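Local coordinates for protein sulfate adenylyltransferase (Allochromatium vinosum, PDB 4DNX) that catalyses the formation of adenosine 5'-phosphosulfate and diphosphate from sulfate and ATP, the reaction of an ATP sulfurylase, at residues L130-V135 / E147-Q152; S37-G42 / D268-G273; D331-S336 / V342-D347. All coordinates share one frame; numbering follows the deposited sequence.

Interaction 1: L130-V135 / E147-Q152; sequences LMTEQV and ETFNSQ
Phe149 reaches across to Met131 and Thr132 with one side of its ring. Its CG is anti to the backbone N (chi1 -177°), which carries the ring across to helix 125-136. Contact begins at CD2, 3.4 Å from Thr132 OG1. That oxygen sits at the ring edge, in its plane. CE2 comes next and packs against Met131 CB at 4.0 Å. CZ, at the tip, is 4.1 Å from the same Met131 CB. Thr132 and Phe149 run past each other in opposite directions.

Asn150, the first residue beyond the helical part of 147-152, supplies the polar bond. Its ND2 donates to Thr132 OG1 at 3.0 Å, with an N-H...O angle of 162°. The acceptor lies in the amide plane. ND2 also bonds to Val146 O, and Thr132 OG1 bonds to Met128 O of its own helix. Both polar groups are thus tied to backbone carbonyls as well as to each other.

This is helix-to-helix packing within the PUA-like domain. Helix 125-136 meets the end of helix 144-149. Met131 also packs on helix 61-70, while Phe149 touches Gln39 of helix 38-48.

Interaction 2: S37-G42 / D268-G273; sequences SSQAAG and DMLYAG
Ser38 opens helix 38-48 with its backbone in helical geometry, whereas Asp268, which it meets, is extended in the loop after strand 260-266. Ser38 OG donates to Asp268 OD2 at 2.6 Å. The bond lands on the syn lone pair of OD2, the side facing OD1. A chi1 of -178° swings the hydroxyl to the carbonyl side of Ser38, within reach of the carboxylate. Asn105 ND2 bonds to the same hydroxyl oxygen. A water spans the pair, donating to Asp268 OD1 at 2.7 Å and to Ser38 OG at 3.2 Å.

Ser37 is the N-cap of this helix, and its OG accepts from Ala40 N at 3.0 Å. The contact therefore joins the first turn of a capped helix in the PUA-like domain to the loop of the ATP-sulfurylase domain leading into helix 274-287. Along the chain, 225 residues separate the two segments.

A second water links the backbones, donating to Gln39 O and accepting from Asp268 N, each at 3.1 Å. Gln39 NE2 lies 4.3 Å from Leu270 CD2, a loose contact. The other end of that amide, OE1, accepts from Gln152 NE2. On the loop side, Glu276 bonds to the backbone N of Leu270 and of Ala272.

Interaction 3: D331-S336 / V342-D347; sequences DNTAYS and VVMMRD
Ala334 and Val343 form the hydrogen-bonded pair of this antiparallel hairpin, which lies in the ATP-sulfurylase domain. Ala334 N donates to Val343 O, and Val343 N donates to Ala334 O, each at 2.9 Å. On either side of this pair are the non-hydrogen-bonded pairs Thr333-Met344 and Tyr335-Val342. Beyond Thr333, Met345 N donates to Asn332 O at 3.2 Å. The hairpin ladder thus runs on to the start of the 3-10 segment 345-347.

Met345 bends back over the first strand. Its CG is anti to the carbonyl carbon (chi1 -56°) and packs on Ala334 CB at 3.7 Å. The turn at chi3 brings CE to 3.5 Å from Asn332 CB. On the face of Tyr335 and Val342, the tyrosine CD1 lies 4.2 Å from Val342 CG2. Val342 CG1 also meets Thr333 CB, the two side chains crossing at a slant.

Outside the strands, Arg346 and Asp331 are joined through a water. The water accepts from Arg346 NH1 and donates to Asp331 OD2. A second water donates to Asn332 O and accepts from Arg346 N. Arg346 is placed by its own neighbours: NE makes a salt bridge to Asp347 OD1 at 2.9 Å, and NH2 bonds to Arg329 O. Met344 SD lies over one guanidinium face, offset toward the rim.

Asp331 OD1 accepts from Asn332 N and forms a salt bridge with Arg296. Helix 206-219 packs on Thr333, Val342 and Met344. Strand 356-357 pairs with 333-336 to complete the three-stranded sheet.

Asp331 OD2 and Arg346 NH1 stay 4.9 Å apart with water between them. Any attraction is probably weak beside the two direct salt bridges, to Arg296 and Asp347. The contact also buries Asp331 N, which has no partner in the model, a probable polar cost.

Interactions 1 and 2 are neighbours, with centres 11 Å apart. Gln152 of interaction 1 joins them: besides its bond to Gln39, its OE1 is 2.7 Å from Ser37 OG, a probable hydrogen bond. Val135 O also packs on Ala272 CB at 3.8 Å. Both segments of interaction 1 fall between the two segments of interaction 2 in sequence. Interaction 1 lies within the PUA-like domain. In this open-state structure the junction of that domain with the ATP-sulfurylase domain includes interaction 2. Interaction 3 stands apart in the latter domain, its nearest atoms about 15 Å from interaction 2 and about 22 Å from interaction 1.

Interaction 1: L130-V135 / E147-Q152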
ATOM      1  N   LEU A 130      -6.824  11.100  37.094  1.00 25.12           N
ATOM      2  CA  LEU A 130      -5.452  11.605  36.990  1.00 26.04           C
ATOM      3  C   LEU A 130      -5.000  11.524  35.525  1.00 23.72           C
ATOM      4  O   LEU A 130      -4.503  12.510  34.949  1.00 23.60           O
ATOM      5  CB  LEU A 130      -4.495  10.818  37.900  1.00 27.75           C
ATOM      6  CG  LEU A 130      -3.000  11.182  37.903  1.00 29.72           C
ATOM      7  CD1 LEU A 130      -2.795  12.659  38.136  1.00 30.36           C
ATOM      8  CD2 LEU A 130      -2.266  10.380  38.981  1.00 30.59           C
ATOM      9  N   MET A 131      -5.220  10.367  34.894  1.00 20.82           N
ATOM     10  CA  MET A 131      -4.781  10.184  33.486  1.00 19.63           C
ATOM     11  C   MET A 131      -5.571  11.124  32.542  1.00 19.74           C
ATOM     12  O   MET A 131      -4.987  11.711  31.642  1.00 19.22           O
ATOM     13  CB  MET A 131      -4.920   8.709  33.026  1.00 19.86           C
ATOM     14  CG  MET A 131      -3.896   7.751  33.686  1.00 20.40           C
ATOM     15  SD  MET A 131      -3.839   6.118  33.020  1.00 21.39           S
ATOM     16  CE  MET A 131      -5.373   5.409  33.695  1.00 21.09           C
ATOM     17  N   THR A 132      -6.883  11.273  32.780  1.00 19.47           N
ATOM     18  CA  THR A 132      -7.752  12.139  31.976  1.00 19.25           C
ATOM     19  C   THR A 132      -7.296  13.608  32.028  1.00 20.08           C
ATOM     20  O   THR A 132      -7.071  14.211  30.967  1.00 19.50           O
ATOM     21  CB  THR A 132      -9.219  12.051  32.486  1.00 20.44           C
ATOM     22  OG1 THR A 132      -9.692  10.726  32.238  1.00 19.48           O
ATOM     23  CG2 THR A 132     -10.106  13.025  31.758  1.00 20.33           C
ATOM     24  N   GLU A 133      -7.130  14.146  33.228  1.00 22.03           N
ATOM     25  CA  GLU A 133      -6.710  15.538  33.389  1.00 23.75           C
ATOM     26  C   GLU A 133      -5.317  15.790  32.757  1.00 23.21           C
ATOM     27  O   GLU A 133      -5.098  16.822  32.114  1.00 23.86           O
ATOM     28  CB  GLU A 133      -6.733  15.945  34.865  1.00 28.89           C
ATOM     29  CG  GLU A 133      -6.488  17.426  35.034  1.00 36.48           C
ATOM     30  CD  GLU A 133      -5.001  17.752  35.012  1.00 42.14           C
ATOM     31  OE1 GLU A 133      -4.613  18.849  34.521  1.00 47.84           O
ATOM     32  OE2 GLU A 133      -4.218  16.890  35.481  1.00 45.88           O
ATOM     33  N   GLN A 134      -4.401  14.847  32.916  1.00 22.13           N
ATOM     34  CA  GLN A 134      -3.035  15.002  32.377  1.00 22.35           C
ATOM     35  C   GLN A 134      -2.964  14.905  30.839  1.00 21.81           C
ATOM     36  O   GLN A 134      -2.263  15.702  30.176  1.00 21.18           O
ATOM     37  CB  GLN A 134      -2.079  13.991  33.034  1.00 23.50           C
ATOM     38  CG  GLN A 134      -1.837  14.266  34.516  1.00 28.26           C
ATOM     39  CD  GLN A 134      -0.949  15.473  34.718  1.00 31.43           C
ATOM     40  OE1 GLN A 134       0.254  15.416  34.482  1.00 33.96           O
ATOM     41  NE2 GLN A 134      -1.535  16.572  35.120  1.00 33.75           N
ATOM     42  N   VAL A 135      -3.686  13.948  30.263  1.00 19.70           N
ATOM     43  CA  VAL A 135      -3.638  13.753  28.791  1.00 18.84           C
ATOM     44  C   VAL A 135      -4.434  14.827  28.040  1.00 18.57           C
ATOM     45  O   VAL A 135      -3.948  15.396  27.045  1.00 18.59           O
ATOM     46  CB  VAL A 135      -4.122  12.365  28.388  1.00 18.23           C
ATOM     47  CG1 VAL A 135      -4.246  12.248  26.858  1.00 18.23           C
ATOM     48  CG2 VAL A 135      -3.141  11.287  28.895  1.00 18.78           C
ATOM     49  N   GLU A 147     -14.523  11.925  26.925  1.00 18.29           N
ATOM     50  CA  GLU A 147     -15.726  11.060  26.977  1.00 19.60           C
ATOM     51  C   GLU A 147     -15.371   9.661  26.464  1.00 18.00           C
ATOM     52  O   GLU A 147     -15.691   8.669  27.111  1.00 19.13           O
ATOM     53  CB  GLU A 147     -16.879  11.648  26.170  1.00 22.63           C
ATOM     54  CG  GLU A 147     -18.192  10.847  26.273  1.00 28.75           C
ATOM     55  CD  GLU A 147     -19.283  11.414  25.371  1.00 37.83           C
ATOM     56  OE1 GLU A 147     -20.275  11.965  25.894  1.00 48.68           O
ATOM     57  OE2 GLU A 147     -19.140  11.333  24.122  1.00 45.65           O
ATOM     58  N   THR A 148     -14.686   9.577  25.329  1.00 17.43           N
ATOM     59  CA  THR A 148     -14.271   8.279  24.778  1.00 16.80           C
ATOM     60  C   THR A 148     -13.384   7.521  25.743  1.00 17.62           C
ATOM     61  O   THR A 148     -13.574   6.319  25.979  1.00 17.38           O
ATOM     62  CB  THR A 148     -13.546   8.484  23.394  1.00 16.70           C
ATOM     63  OG1 THR A 148     -14.506   9.012  22.470  1.00 17.96           O
ATOM     64  CG2 THR A 148     -12.922   7.170  22.859  1.00 16.87           C
ATOM     65  N   PHE A 149     -12.394   8.218  26.315  1.00 16.09           N
ATOM     66  CA  PHE A 149     -11.403   7.543  27.167  1.00 16.47           C
ATOM     67  C   PHE A 149     -12.110   6.912  28.365  1.00 17.63           C
ATOM     68  O   PHE A 149     -11.771   5.799  28.784  1.00 17.63           O
ATOM     69  CB  PHE A 149     -10.338   8.579  27.638  1.00 17.10           C
ATOM     70  CG  PHE A 149      -9.212   7.992  28.481  1.00 17.49           C
ATOM     71  CD1 PHE A 149      -8.358   7.023  27.944  1.00 17.98           C
ATOM     72  CD2 PHE A 149      -9.028   8.397  29.808  1.00 19.49           C
ATOM     73  CE1 PHE A 149      -7.302   6.467  28.733  1.00 19.43           C
ATOM     74  CE2 PHE A 149      -7.991   7.862  30.601  1.00 20.89           C
ATOM     75  CZ  PHE A 149      -7.128   6.900  30.038  1.00 19.42           C
ATOM     76  N   ASN A 150     -13.102   7.624  28.881  1.00 17.67           N
ATOM     77  CA  ASN A 150     -13.787   7.212  30.095  1.00 18.21           C
ATOM     78  C   ASN A 150     -14.993   6.316  29.824  1.00 19.11           C
ATOM     79  O   ASN A 150     -15.755   5.985  30.756  1.00 20.28           O
ATOM     80  CB  ASN A 150     -14.205   8.456  30.896  1.00 20.36           C
ATOM     81  CG  ASN A 150     -13.032   9.057  31.646  1.00 20.94           C
ATOM     82  OD1 ASN A 150     -12.701   8.624  32.747  1.00 22.41           O
ATOM     83  ND2 ASN A 150     -12.372  10.031  31.036  1.00 21.08           N
ATOM     84  N   SER A 151     -15.152   5.905  28.569  1.00 17.91           N
ATOM     85  CA  SER A 151     -16.333   5.139  28.137  1.00 18.69           C
ATOM     86  C   SER A 151     -15.991   3.745  27.663  1.00 17.58           C
ATOM     87  O   SER A 151     -16.778   3.154  26.922  1.00 18.31           O
ATOM     88  CB  SER A 151     -17.087   5.880  27.026  1.00 20.14           C
ATOM     89  OG  SER A 151     -17.851   6.909  27.624  1.00 24.30           O
ATOM     90  N   GLN A 152     -14.869   3.207  28.135  1.00 16.56           N
ATOM     91  CA  GLN A 152     -14.358   1.945  27.621  1.00 16.35           C
ATOM     92  C   GLN A 152     -14.377   0.816  28.634  1.00 16.58           C
ATOM     93  O   GLN A 152     -14.057  -0.333  28.277  1.00 18.71           O
ATOM     94  CB  GLN A 152     -12.911   2.097  27.166  1.00 16.11           C
ATOM     95  CG  GLN A 152     -12.692   3.156  26.061  1.00 16.80           C
ATOM     96  CD  GLN A 152     -11.218   3.302  25.766  1.00 18.43           C
ATOM     97  OE1 GLN A 152     -10.688   2.588  24.924  1.00 19.65           O
ATOM     98  NE2 GLN A 152     -10.518   4.143  26.544  1.00 19.16           N
TER

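Interaction 2: S37-G42 / D268-G273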
ATOM      1  N   SER A  37     -11.965  -1.821  22.143  1.00 11.96           N
ATOM      2  CA  SER A  37     -12.553  -0.531  21.692  1.00 12.56           C
ATOM      3  C   SER A  37     -11.927  -0.075  20.379  1.00 12.04           C
ATOM      4  O   SER A  37     -10.816  -0.487  19.997  1.00 12.65           O
ATOM      5  CB  SER A  37     -12.340   0.560  22.741  1.00 12.97           C
ATOM      6  OG  SER A  37     -10.951   0.881  22.874  1.00 12.66           O
ATOM      7  N   SER A  38     -12.604   0.838  19.695  1.00 12.15           N
ATOM      8  CA  SER A  38     -11.970   1.430  18.503  1.00 12.04           C
ATOM      9  C   SER A  38     -10.628   2.119  18.853  1.00 12.37           C
ATOM     10  O   SER A  38      -9.672   2.089  18.013  1.00 11.93           O
ATOM     11  CB  SER A  38     -12.972   2.377  17.797  1.00 13.39           C
ATOM     12  OG  SER A  38     -12.464   2.955  16.618  1.00 15.49           O
ATOM     13  N   GLN A  39     -10.527   2.729  20.054  1.00 12.43           N
ATOM     14  CA  GLN A  39      -9.282   3.359  20.494  1.00 11.92           C
ATOM     15  C   GLN A  39      -8.151   2.320  20.605  1.00 11.37           C
ATOM     16  O   GLN A  39      -7.076   2.532  20.046  1.00 11.77           O
ATOM     17  CB  GLN A  39      -9.480   4.137  21.820  1.00 13.42           C
ATOM     18  CG  GLN A  39      -8.164   4.571  22.458  1.00 15.81           C
ATOM     19  CD  GLN A  39      -8.422   5.395  23.712  1.00 17.79           C
ATOM     20  OE1 GLN A  39      -8.095   4.974  24.848  1.00 18.66           O
ATOM     21  NE2 GLN A  39      -9.022   6.568  23.524  1.00 17.06           N
ATOM     22  N   ALA A  40      -8.420   1.206  21.267  1.00 10.45           N
ATOM     23  CA  ALA A  40      -7.406   0.159  21.352  1.00 10.70           C
ATOM     24  C   ALA A  40      -7.077  -0.400  19.963  1.00 11.36           C
ATOM     25  O   ALA A  40      -5.926  -0.803  19.698  1.00 11.88           O
ATOM     26  CB  ALA A  40      -7.859  -0.958  22.290  1.00 11.81           C
ATOM     27  N   ALA A  41      -8.095  -0.579  19.107  1.00 11.01           N
ATOM     28  CA  ALA A  41      -7.825  -1.114  17.758  1.00 11.76           C
ATOM     29  C   ALA A  41      -6.892  -0.185  16.969  1.00 11.26           C
ATOM     30  O   ALA A  41      -6.004  -0.641  16.227  1.00 11.94           O
ATOM     31  CB  ALA A  41      -9.157  -1.402  16.995  1.00 12.08           C
ATOM     32  N   GLY A  42      -7.114   1.118  17.075  1.00 10.72           N
ATOM     33  CA  GLY A  42      -6.241   2.095  16.395  1.00 10.34           C
ATOM     34  C   GLY A  42      -4.828   2.038  16.963  1.00 10.88           C
ATOM     35  O   GLY A  42      -3.832   2.138  16.229  1.00 10.95           O
ATOM     36  N   ASP A 268      -7.575   6.829  15.807  1.00 15.79           N
ATOM     37  CA  ASP A 268      -8.701   7.701  16.205  1.00 15.77           C
ATOM     38  C   ASP A 268      -8.160   8.974  16.843  1.00 15.35           C
ATOM     39  O   ASP A 268      -7.323   8.919  17.736  1.00 15.31           O
ATOM     40  CB  ASP A 268      -9.651   6.972  17.173  1.00 17.26           C
ATOM     41  CG  ASP A 268     -10.514   5.916  16.477  1.00 19.73           C
ATOM     42  OD1 ASP A 268     -10.613   5.917  15.224  1.00 21.87           O
ATOM     43  OD2 ASP A 268     -11.131   5.074  17.186  1.00 21.38           O
ATOM     44  N   MET A 269      -8.651  10.126  16.372  1.00 14.49           N
ATOM     45  CA  MET A 269      -8.268  11.406  16.969  1.00 15.82           C
ATOM     46  C   MET A 269      -8.552  11.467  18.478  1.00 16.25           C
ATOM     47  O   MET A 269      -9.630  11.031  18.940  1.00 16.12           O
ATOM     48  CB  MET A 269      -9.050  12.551  16.296  1.00 19.10           C
ATOM     49  CG  MET A 269      -8.729  12.788  14.829  1.00 26.14           C
ATOM     50  SD  MET A 269     -10.022  13.858  14.064  1.00 32.62           S
ATOM     51  CE  MET A 269      -9.783  15.384  14.966  1.00 38.12           C
ATOM     52  N   LEU A 270      -7.600  12.026  19.237  1.00 14.43           N
ATOM     53  CA  LEU A 270      -7.796  12.243  20.678  1.00 14.75           C
ATOM     54  C   LEU A 270      -8.411  13.599  21.043  1.00 15.45           C
ATOM     55  O   LEU A 270      -8.905  13.806  22.167  1.00 15.77           O
ATOM     56  CB  LEU A 270      -6.466  12.082  21.433  1.00 16.12           C
ATOM     57  CG  LEU A 270      -5.718  10.758  21.269  1.00 16.42           C
ATOM     58  CD1 LEU A 270      -4.351  10.847  21.889  1.00 17.94           C
ATOM     59  CD2 LEU A 270      -6.507   9.618  21.961  1.00 16.16           C
ATOM     60  N   TYR A 271      -8.357  14.537  20.103  1.00 15.13           N
ATOM     61  CA  TYR A 271      -8.749  15.918  20.367  1.00 17.69           C
ATOM     62  C   TYR A 271      -7.999  16.518  21.570  1.00 16.98           C
ATOM     63  O   TYR A 271      -8.563  17.324  22.293  1.00 18.69           O
ATOM     64  CB  TYR A 271     -10.269  16.043  20.592  1.00 21.36           C
ATOM     65  CG  TYR A 271     -11.137  15.521  19.452  1.00 24.60           C
ATOM     66  CD1 TYR A 271     -11.497  16.345  18.384  1.00 27.61           C
ATOM     67  CD2 TYR A 271     -11.626  14.214  19.475  1.00 26.17           C
ATOM     68  CE1 TYR A 271     -12.317  15.855  17.337  1.00 30.64           C
ATOM     69  CE2 TYR A 271     -12.419  13.719  18.445  1.00 29.01           C
ATOM     70  CZ  TYR A 271     -12.759  14.534  17.385  1.00 32.06           C
ATOM     71  OH  TYR A 271     -13.561  14.015  16.391  1.00 37.96           O
ATOM     72  N   ALA A 272      -6.730  16.151  21.749  1.00 16.23           N
ATOM     73  CA  ALA A 272      -5.970  16.493  22.966  1.00 16.75           C
ATOM     74  C   ALA A 272      -4.965  17.623  22.772  1.00 17.45           C
ATOM     75  O   ALA A 272      -4.101  17.886  23.634  1.00 18.53           O
ATOM     76  CB  ALA A 272      -5.294  15.213  23.533  1.00 16.05           C
ATOM     77  N   GLY A 273      -5.088  18.326  21.647  1.00 16.70           N
ATOM     78  CA  GLY A 273      -4.324  19.579  21.448  1.00 16.89           C
ATOM     79  C   GLY A 273      -2.833  19.373  21.634  1.00 16.47           C
ATOM     80  O   GLY A 273      -2.257  18.472  20.984  1.00 15.63           O
TER
HETATM   81  O   HOH W   1     -11.373   3.749  13.768  1.00 19.46           O
HETATM   82  O   HOH W   2      -7.002   4.829  18.039  1.00 21.86           O

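Interaction 3: D331-S336 / V342-D347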
ATOM      1  N   ASP A 331       1.105  29.735  11.089  1.00 22.21           N
ATOM      2  CA  ASP A 331       0.093  30.670  11.592  1.00 23.98           C
ATOM      3  C   ASP A 331      -0.838  30.976  10.411  1.00 24.30           C
ATOM      4  O   ASP A 331      -0.615  30.468   9.291  1.00 23.30           O
ATOM      5  CB  ASP A 331       0.775  31.927  12.131  1.00 26.43           C
ATOM      6  CG  ASP A 331      -0.098  32.725  13.095  1.00 29.31           C
ATOM      7  OD1 ASP A 331      -1.329  32.547  13.103  1.00 30.83           O
ATOM      8  OD2 ASP A 331       0.464  33.562  13.833  1.00 30.67           O
ATOM      9  N   ASN A 332      -1.872  31.781  10.661  1.00 25.73           N
ATOM     10  CA  ASN A 332      -2.871  32.137   9.644  1.00 27.09           C
ATOM     11  C   ASN A 332      -2.218  32.730   8.392  1.00 24.30           C
ATOM     12  O   ASN A 332      -1.255  33.505   8.487  1.00 24.25           O
ATOM     13  CB  ASN A 332      -3.850  33.175  10.191  1.00 31.15           C
ATOM     14  CG  ASN A 332      -4.708  32.652  11.360  1.00 35.03           C
ATOM     15  OD1 ASN A 332      -5.134  31.498  11.380  1.00 38.05           O
ATOM     16  ND2 ASN A 332      -4.989  33.536  12.310  1.00 41.68           N
ATOM     17  N   THR A 333      -2.755  32.361   7.237  1.00 22.93           N
ATOM     18  CA  THR A 333      -2.287  32.907   5.942  1.00 22.62           C
ATOM     19  C   THR A 333      -3.334  33.820   5.325  1.00 22.46           C
ATOM     20  O   THR A 333      -4.507  33.830   5.726  1.00 23.43           O
ATOM     21  CB  THR A 333      -2.023  31.799   4.890  1.00 22.45           C
ATOM     22  OG1 THR A 333      -3.249  31.096   4.609  1.00 24.61           O
ATOM     23  CG2 THR A 333      -0.962  30.801   5.329  1.00 22.05           C
ATOM     24  N   ALA A 334      -2.908  34.607   4.338  1.00 21.59           N
ATOM     25  CA  ALA A 334      -3.796  35.468   3.561  1.00 21.97           C
ATOM     26  C   ALA A 334      -3.081  35.679   2.226  1.00 21.13           C
ATOM     27  O   ALA A 334      -1.897  35.385   2.113  1.00 20.00           O
ATOM     28  CB  ALA A 334      -4.013  36.804   4.241  1.00 23.62           C
ATOM     29  N   TYR A 335      -3.810  36.156   1.224  1.00 21.86           N
ATOM     30  CA  TYR A 335      -3.217  36.492  -0.040  1.00 22.17           C
ATOM     31  C   TYR A 335      -2.781  37.936   0.087  1.00 22.80           C
ATOM     32  O   TYR A 335      -3.587  38.812   0.407  1.00 23.51           O
ATOM     33  CB  TYR A 335      -4.246  36.393  -1.182  1.00 23.75           C
ATOM     34  CG  TYR A 335      -3.684  36.755  -2.545  1.00 24.61           C
ATOM     35  CD1 TYR A 335      -2.974  35.813  -3.294  1.00 25.00           C
ATOM     36  CD2 TYR A 335      -3.873  38.031  -3.082  1.00 26.36           C
ATOM     37  CE1 TYR A 335      -2.458  36.135  -4.558  1.00 26.50           C
ATOM     38  CE2 TYR A 335      -3.350  38.363  -4.331  1.00 27.93           C
ATOM     39  CZ  TYR A 335      -2.644  37.395  -5.053  1.00 27.36           C
ATOM     40  OH  TYR A 335      -2.157  37.745  -6.301  1.00 29.65           O
ATOM     41  N   SER A 336      -1.495  38.179  -0.160  1.00 22.22           N
ATOM     42  CA  SER A 336      -0.956  39.535  -0.199  1.00 23.45           C
ATOM     43  C   SER A 336      -1.128  40.142  -1.584  1.00 24.83           C
ATOM     44  O   SER A 336      -0.586  39.609  -2.563  1.00 24.11           O
ATOM     45  CB  SER A 336       0.553  39.542   0.100  1.00 22.66           C
ATOM     46  OG  SER A 336       1.073  40.845  -0.171  1.00 24.68           O
ATOM     47  N   VAL A 342       0.274  33.980  -1.515  1.00 23.31           N
ATOM     48  CA  VAL A 342      -0.175  33.629  -0.188  1.00 22.23           C
ATOM     49  C   VAL A 342       1.013  33.704   0.778  1.00 21.99           C
ATOM     50  O   VAL A 342       2.100  33.198   0.474  1.00 21.74           O
ATOM     51  CB  VAL A 342      -0.832  32.262  -0.218  1.00 22.11           C
ATOM     52  CG1 VAL A 342      -1.193  31.828   1.192  1.00 21.08           C
ATOM     53  CG2 VAL A 342      -2.092  32.324  -1.103  1.00 24.83           C
ATOM     54  N   VAL A 343       0.811  34.373   1.907  1.00 21.96           N
ATOM     55  CA  VAL A 343       1.854  34.491   2.929  1.00 23.28           C
ATOM     56  C   VAL A 343       1.249  34.209   4.313  1.00 23.86           C
ATOM     57  O   VAL A 343       0.017  34.275   4.495  1.00 24.09           O
ATOM     58  CB  VAL A 343       2.521  35.888   2.933  1.00 23.98           C
ATOM     59  CG1 VAL A 343       3.292  36.124   1.631  1.00 23.90           C
ATOM     60  CG2 VAL A 343       1.493  37.031   3.150  1.00 25.07           C
ATOM     61  N   MET A 344       2.114  33.907   5.278  1.00 23.75           N
ATOM     62  CA  MET A 344       1.726  33.995   6.686  1.00 25.18           C
ATOM     63  C   MET A 344       1.712  35.476   7.079  1.00 26.94           C
ATOM     64  O   MET A 344       2.711  36.195   6.972  1.00 26.06           O
ATOM     65  CB  MET A 344       2.681  33.193   7.576  1.00 25.74           C
ATOM     66  CG  MET A 344       2.224  31.762   7.743  1.00 26.85           C
ATOM     67  SD  MET A 344       3.436  30.761   8.628  1.00 28.70           S
ATOM     68  CE  MET A 344       4.865  30.784   7.542  1.00 33.23           C
ATOM     69  N   MET A 345       0.563  35.935   7.550  1.00 28.95           N
ATOM     70  CA  MET A 345       0.379  37.349   7.872  1.00 33.42           C
ATOM     71  C   MET A 345       1.441  37.878   8.851  1.00 34.96           C
ATOM     72  O   MET A 345       1.967  38.985   8.684  1.00 34.54           O
ATOM     73  CB  MET A 345      -1.034  37.566   8.399  1.00 35.25           C
ATOM     74  CG  MET A 345      -2.128  37.096   7.429  1.00 36.68           C
ATOM     75  SD  MET A 345      -3.755  37.731   7.885  1.00 41.48           S
ATOM     76  CE  MET A 345      -4.276  36.447   8.999  1.00 38.79           C
ATOM     77  N   ARG A 346       1.791  37.040   9.828  1.00 36.51           N
ATOM     78  CA  ARG A 346       2.787  37.371  10.859  1.00 38.35           C
ATOM     79  C   ARG A 346       4.166  37.706  10.267  1.00 37.00           C
ATOM     80  O   ARG A 346       4.931  38.460  10.862  1.00 43.45           O
ATOM     81  CB  ARG A 346       2.874  36.237  11.912  1.00 39.05           C
ATOM     82  CG  ARG A 346       3.417  34.915  11.396  1.00 43.98           C
ATOM     83  CD  ARG A 346       4.526  34.324  12.288  1.00 45.12           C
ATOM     84  NE  ARG A 346       5.359  33.374  11.538  1.00 46.01           N
ATOM     85  CZ  ARG A 346       5.481  32.069  11.807  1.00 42.58           C
ATOM     86  NH1 ARG A 346       4.838  31.521  12.834  1.00 39.01           N
ATOM     87  NH2 ARG A 346       6.264  31.306  11.048  1.00 42.43           N
ATOM     88  N   ASP A 347       4.444  37.196   9.074  1.00 35.61           N
ATOM     89  CA  ASP A 347       5.741  37.340   8.421  1.00 38.58           C
ATOM     90  C   ASP A 347       5.762  38.468   7.398  1.00 44.22           C
ATOM     91  O   ASP A 347       6.775  38.691   6.738  1.00 46.58           O
ATOM     92  CB  ASP A 347       6.165  36.019   7.781  1.00 37.80           C
ATOM     93  CG  ASP A 347       6.546  34.967   8.825  1.00 38.48           C
ATOM     94  OD1 ASP A 347       6.833  35.370   9.974  1.00 41.21           O
ATOM     95  OD2 ASP A 347       6.538  33.750   8.513  1.00 41.11           O
TER
HETATM   96  O   HOH W   3       3.311  32.905  14.709  1.00 37.19           O
HETATM   97  O   HOH W   4       0.126  34.757  10.432  1.00 23.41           O